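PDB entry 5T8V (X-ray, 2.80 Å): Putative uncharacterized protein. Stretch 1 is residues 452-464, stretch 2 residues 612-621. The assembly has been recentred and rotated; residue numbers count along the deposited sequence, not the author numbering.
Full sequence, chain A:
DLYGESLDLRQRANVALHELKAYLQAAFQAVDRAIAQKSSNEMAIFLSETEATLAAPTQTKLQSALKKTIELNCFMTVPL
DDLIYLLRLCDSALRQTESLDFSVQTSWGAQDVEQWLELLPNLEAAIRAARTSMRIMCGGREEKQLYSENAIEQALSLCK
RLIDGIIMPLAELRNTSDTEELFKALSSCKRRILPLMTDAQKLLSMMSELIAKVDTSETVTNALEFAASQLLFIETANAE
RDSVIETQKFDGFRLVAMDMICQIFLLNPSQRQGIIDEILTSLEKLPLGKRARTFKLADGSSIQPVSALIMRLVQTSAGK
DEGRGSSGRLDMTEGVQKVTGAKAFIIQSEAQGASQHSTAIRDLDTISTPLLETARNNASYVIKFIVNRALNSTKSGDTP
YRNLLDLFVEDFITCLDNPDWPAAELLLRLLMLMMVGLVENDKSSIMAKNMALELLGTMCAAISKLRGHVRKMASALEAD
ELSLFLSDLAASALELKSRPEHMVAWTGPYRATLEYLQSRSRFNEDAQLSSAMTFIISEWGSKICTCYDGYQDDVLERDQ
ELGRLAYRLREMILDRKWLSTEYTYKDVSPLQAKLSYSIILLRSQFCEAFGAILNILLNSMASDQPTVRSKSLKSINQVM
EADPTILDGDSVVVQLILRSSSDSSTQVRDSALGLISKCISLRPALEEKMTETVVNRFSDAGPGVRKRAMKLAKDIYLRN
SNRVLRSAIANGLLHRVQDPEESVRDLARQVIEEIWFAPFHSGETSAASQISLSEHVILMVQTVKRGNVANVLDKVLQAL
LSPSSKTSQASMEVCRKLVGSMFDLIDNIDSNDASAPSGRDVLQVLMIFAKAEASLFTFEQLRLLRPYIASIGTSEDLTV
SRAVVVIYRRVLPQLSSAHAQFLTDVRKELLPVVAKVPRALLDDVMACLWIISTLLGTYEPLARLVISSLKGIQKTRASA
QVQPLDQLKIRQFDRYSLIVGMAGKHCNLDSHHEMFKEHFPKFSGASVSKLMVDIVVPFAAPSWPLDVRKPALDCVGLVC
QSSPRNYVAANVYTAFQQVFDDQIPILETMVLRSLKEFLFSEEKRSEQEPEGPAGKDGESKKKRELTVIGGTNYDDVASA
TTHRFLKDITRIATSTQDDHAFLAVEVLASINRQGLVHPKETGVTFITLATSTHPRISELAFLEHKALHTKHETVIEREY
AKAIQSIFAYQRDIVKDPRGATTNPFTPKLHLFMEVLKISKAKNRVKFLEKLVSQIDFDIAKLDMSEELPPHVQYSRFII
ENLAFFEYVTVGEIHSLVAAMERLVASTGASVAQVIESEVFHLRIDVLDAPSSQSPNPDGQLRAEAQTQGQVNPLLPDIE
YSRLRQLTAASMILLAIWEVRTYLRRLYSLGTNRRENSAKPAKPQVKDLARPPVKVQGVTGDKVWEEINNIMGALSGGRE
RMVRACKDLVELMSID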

# COMPACT_ATOMS: atom_id res chain seq x y z
N ALA A 452 1.19 3.98 17.29
CA ALA A 452 2.04 5.10 16.90
C ALA A 452 1.93 5.38 15.40
O ALA A 452 1.82 6.53 14.98
CB ALA A 452 3.49 4.81 17.28
N LEU A 453 1.97 4.33 14.58
CA LEU A 453 1.80 4.51 13.14
C LEU A 453 0.41 5.05 12.83
O LEU A 453 0.27 5.99 12.02
CB LEU A 453 2.03 3.18 12.42
CG LEU A 453 3.45 2.62 12.50
CD1 LEU A 453 3.48 1.17 12.03
CD2 LEU A 453 4.41 3.46 11.67
N GLU A 454 -0.62 4.49 13.46
CA GLU A 454 -1.99 4.91 13.17
C GLU A 454 -2.19 6.39 13.48
O GLU A 454 -2.91 7.09 12.75
CB GLU A 454 -2.97 4.05 13.97
CG GLU A 454 -4.42 4.45 13.82
CD GLU A 454 -5.37 3.34 14.23
OE1 GLU A 454 -4.89 2.30 14.73
OE2 GLU A 454 -6.60 3.51 14.07
N LEU A 455 -1.57 6.89 14.55
CA LEU A 455 -1.72 8.31 14.89
C LEU A 455 -0.81 9.19 14.04
O LEU A 455 -1.23 10.26 13.58
CB LEU A 455 -1.42 8.53 16.37
CG LEU A 455 -2.47 8.04 17.38
CD1 LEU A 455 -2.07 8.49 18.78
CD2 LEU A 455 -3.87 8.53 17.05
N LEU A 456 0.43 8.76 13.82
CA LEU A 456 1.31 9.49 12.91
C LEU A 456 0.66 9.68 11.55
O LEU A 456 0.92 10.67 10.87
CB LEU A 456 2.65 8.76 12.77
CG LEU A 456 3.60 8.86 13.97
CD1 LEU A 456 4.76 7.88 13.82
CD2 LEU A 456 4.13 10.27 14.12
N GLY A 457 -0.21 8.75 11.15
CA GLY A 457 -0.97 8.91 9.93
C GLY A 457 -1.91 10.10 9.98
O GLY A 457 -1.87 10.97 9.11
N THR A 458 -2.78 10.14 11.00
CA THR A 458 -3.74 11.24 11.09
C THR A 458 -3.03 12.57 11.23
O THR A 458 -3.44 13.57 10.62
CB THR A 458 -4.69 11.01 12.27
OG1 THR A 458 -3.95 11.03 13.50
CG2 THR A 458 -5.42 9.69 12.15
N MET A 459 -1.95 12.62 12.02
CA MET A 459 -1.19 13.86 12.14
C MET A 459 -0.59 14.26 10.80
O MET A 459 -0.62 15.44 10.42
CB MET A 459 -0.09 13.69 13.20
CG MET A 459 -0.62 13.71 14.64
SD MET A 459 0.66 13.64 15.92
CE MET A 459 1.23 11.97 15.72
N CYS A 460 -0.04 13.29 10.06
CA CYS A 460 0.49 13.58 8.74
C CYS A 460 -0.58 14.19 7.84
O CYS A 460 -0.35 15.22 7.20
CB CYS A 460 1.04 12.29 8.12
SG CYS A 460 2.29 12.55 6.87
N ALA A 461 -1.76 13.57 7.80
CA ALA A 461 -2.86 14.12 7.02
C ALA A 461 -3.19 15.55 7.44
O ALA A 461 -3.42 16.42 6.59
CB ALA A 461 -4.10 13.23 7.16
N ALA A 462 -3.21 15.81 8.75
CA ALA A 462 -3.53 17.15 9.22
C ALA A 462 -2.50 18.17 8.73
O ALA A 462 -2.86 19.26 8.27
CB ALA A 462 -3.60 17.16 10.75
N ILE A 463 -1.21 17.83 8.82
CA ILE A 463 -0.18 18.73 8.34
C ILE A 463 -0.34 18.97 6.84
O ILE A 463 -0.22 20.11 6.36
CB ILE A 463 1.22 18.18 8.68
CG1 ILE A 463 1.39 18.05 10.19
CG2 ILE A 463 2.30 19.07 8.10
CD1 ILE A 463 2.60 17.25 10.62
N SER A 464 -0.59 17.91 6.08
CA SER A 464 -0.78 18.06 4.64
C SER A 464 -1.92 19.02 4.34
O SER A 464 -1.80 19.91 3.49
CB SER A 464 -1.05 16.69 4.01
OG SER A 464 -1.16 16.78 2.61
N ALA A 612 9.74 13.68 7.52
CA ALA A 612 10.18 12.52 8.29
C ALA A 612 9.02 11.55 8.51
O ALA A 612 9.07 10.40 8.08
CB ALA A 612 10.77 12.96 9.63
N ILE A 613 7.96 12.02 9.17
CA ILE A 613 6.89 11.10 9.53
C ILE A 613 6.23 10.55 8.27
O ILE A 613 5.82 9.38 8.25
CB ILE A 613 5.87 11.77 10.48
CG1 ILE A 613 5.30 13.05 9.86
CG2 ILE A 613 6.55 12.06 11.82
CD1 ILE A 613 4.34 13.80 10.77
N LEU A 614 6.16 11.34 7.20
CA LEU A 614 5.61 10.83 5.95
C LEU A 614 6.35 9.57 5.53
O LEU A 614 5.74 8.55 5.18
CB LEU A 614 5.68 11.90 4.87
CG LEU A 614 5.18 11.48 3.48
CD1 LEU A 614 3.76 10.93 3.53
CD2 LEU A 614 5.26 12.66 2.51
N ASN A 615 7.69 9.60 5.59
CA ASN A 615 8.46 8.41 5.29
C ASN A 615 8.03 7.25 6.18
O ASN A 615 7.74 6.15 5.70
CB ASN A 615 9.96 8.70 5.44
CG ASN A 615 10.51 9.49 4.28
OD1 ASN A 615 11.22 8.95 3.43
ND2 ASN A 615 10.18 10.78 4.23
N ILE A 616 7.96 7.49 7.50
CA ILE A 616 7.51 6.45 8.41
C ILE A 616 6.21 5.85 7.92
O ILE A 616 6.01 4.63 7.95
CB ILE A 616 7.37 7.01 9.84
CG1 ILE A 616 8.75 7.16 10.48
CG2 ILE A 616 6.47 6.12 10.71
CD1 ILE A 616 8.76 7.93 11.79
N LEU A 617 5.30 6.70 7.44
CA LEU A 617 4.03 6.21 6.93
C LEU A 617 4.24 5.37 5.67
O LEU A 617 3.75 4.24 5.58
CB LEU A 617 3.10 7.39 6.66
CG LEU A 617 1.61 7.07 6.57
CD1 LEU A 617 1.07 6.62 7.93
CD2 LEU A 617 0.85 8.29 6.06
N LEU A 618 4.99 5.91 4.71
CA LEU A 618 5.19 5.20 3.44
C LEU A 618 5.79 3.82 3.67
O LEU A 618 5.27 2.81 3.19
CB LEU A 618 6.07 6.04 2.51
CG LEU A 618 5.40 7.29 1.94
CD1 LEU A 618 6.42 8.29 1.42
CD2 LEU A 618 4.43 6.92 0.83
N ASN A 619 6.89 3.76 4.43
CA ASN A 619 7.53 2.48 4.70
C ASN A 619 6.61 1.53 5.46
O ASN A 619 6.84 0.31 5.42
CB ASN A 619 8.83 2.68 5.48
CG ASN A 619 9.90 3.36 4.65
OD1 ASN A 619 10.43 2.78 3.70
ND2 ASN A 619 10.23 4.59 5.02
N SER A 620 5.59 2.04 6.14
CA SER A 620 4.66 1.17 6.86
C SER A 620 3.58 0.60 5.95
O SER A 620 2.68 -0.08 6.44
CB SER A 620 4.01 1.92 8.02
OG SER A 620 3.05 2.85 7.56
N MET A 621 3.65 0.86 4.64
CA MET A 621 2.74 0.18 3.71
C MET A 621 3.09 -1.30 3.59
O MET A 621 2.20 -2.14 3.45
CB MET A 621 2.80 0.85 2.34
CG MET A 621 2.19 2.24 2.31
SD MET A 621 2.24 2.99 0.66
CE MET A 621 4.00 3.05 0.35

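What holds the two helices together? Apolar packing does, with no hydrogen bond crossing between them. Their axes approach to 9.5 Å at 128°, and Ile 613 has the largest area covered. In its p, t conformation it meets three residues of the facing helix: its CG2 lies 3.8 Å from Leu 456 CD2, its CG1 4.3 Å from Cys 460 SG, and its CD1 3.9 Å from Ile 463 CD1.

How does Leu 453 join in when its CA-to-CB bond points sideways? Its m, t rotamer brings the end of the side chain nearer, placing CD2 3.5 Å from Ile 616 CG2 and 4.0 Å from Ser 620 CB. The same Ile 616 CG2 sits 4.0 Å from Leu 456 CD1, so this methyl touches both leucines.

Why does Gly 457 matter? Leu 617, also starting sideways, uses chi1 t and chi2 p to set CD1 3.7 Å from Gly 457 CA. An ideal CB on the glycine would lie 3.5 Å from Leu 617 CD1, a tight fit.

How do Ser 620 and Cys 460 fit into an apolar contact? Ser 620, with chi1 p, donates a hydrogen bond from OG to Leu 617 O at 2.5 Å; its CB, which the backbone points toward the other stretch, packs against Leu 453. Cys 460, with chi1 t, packs SG 4.0 Å from Leu 614 CB.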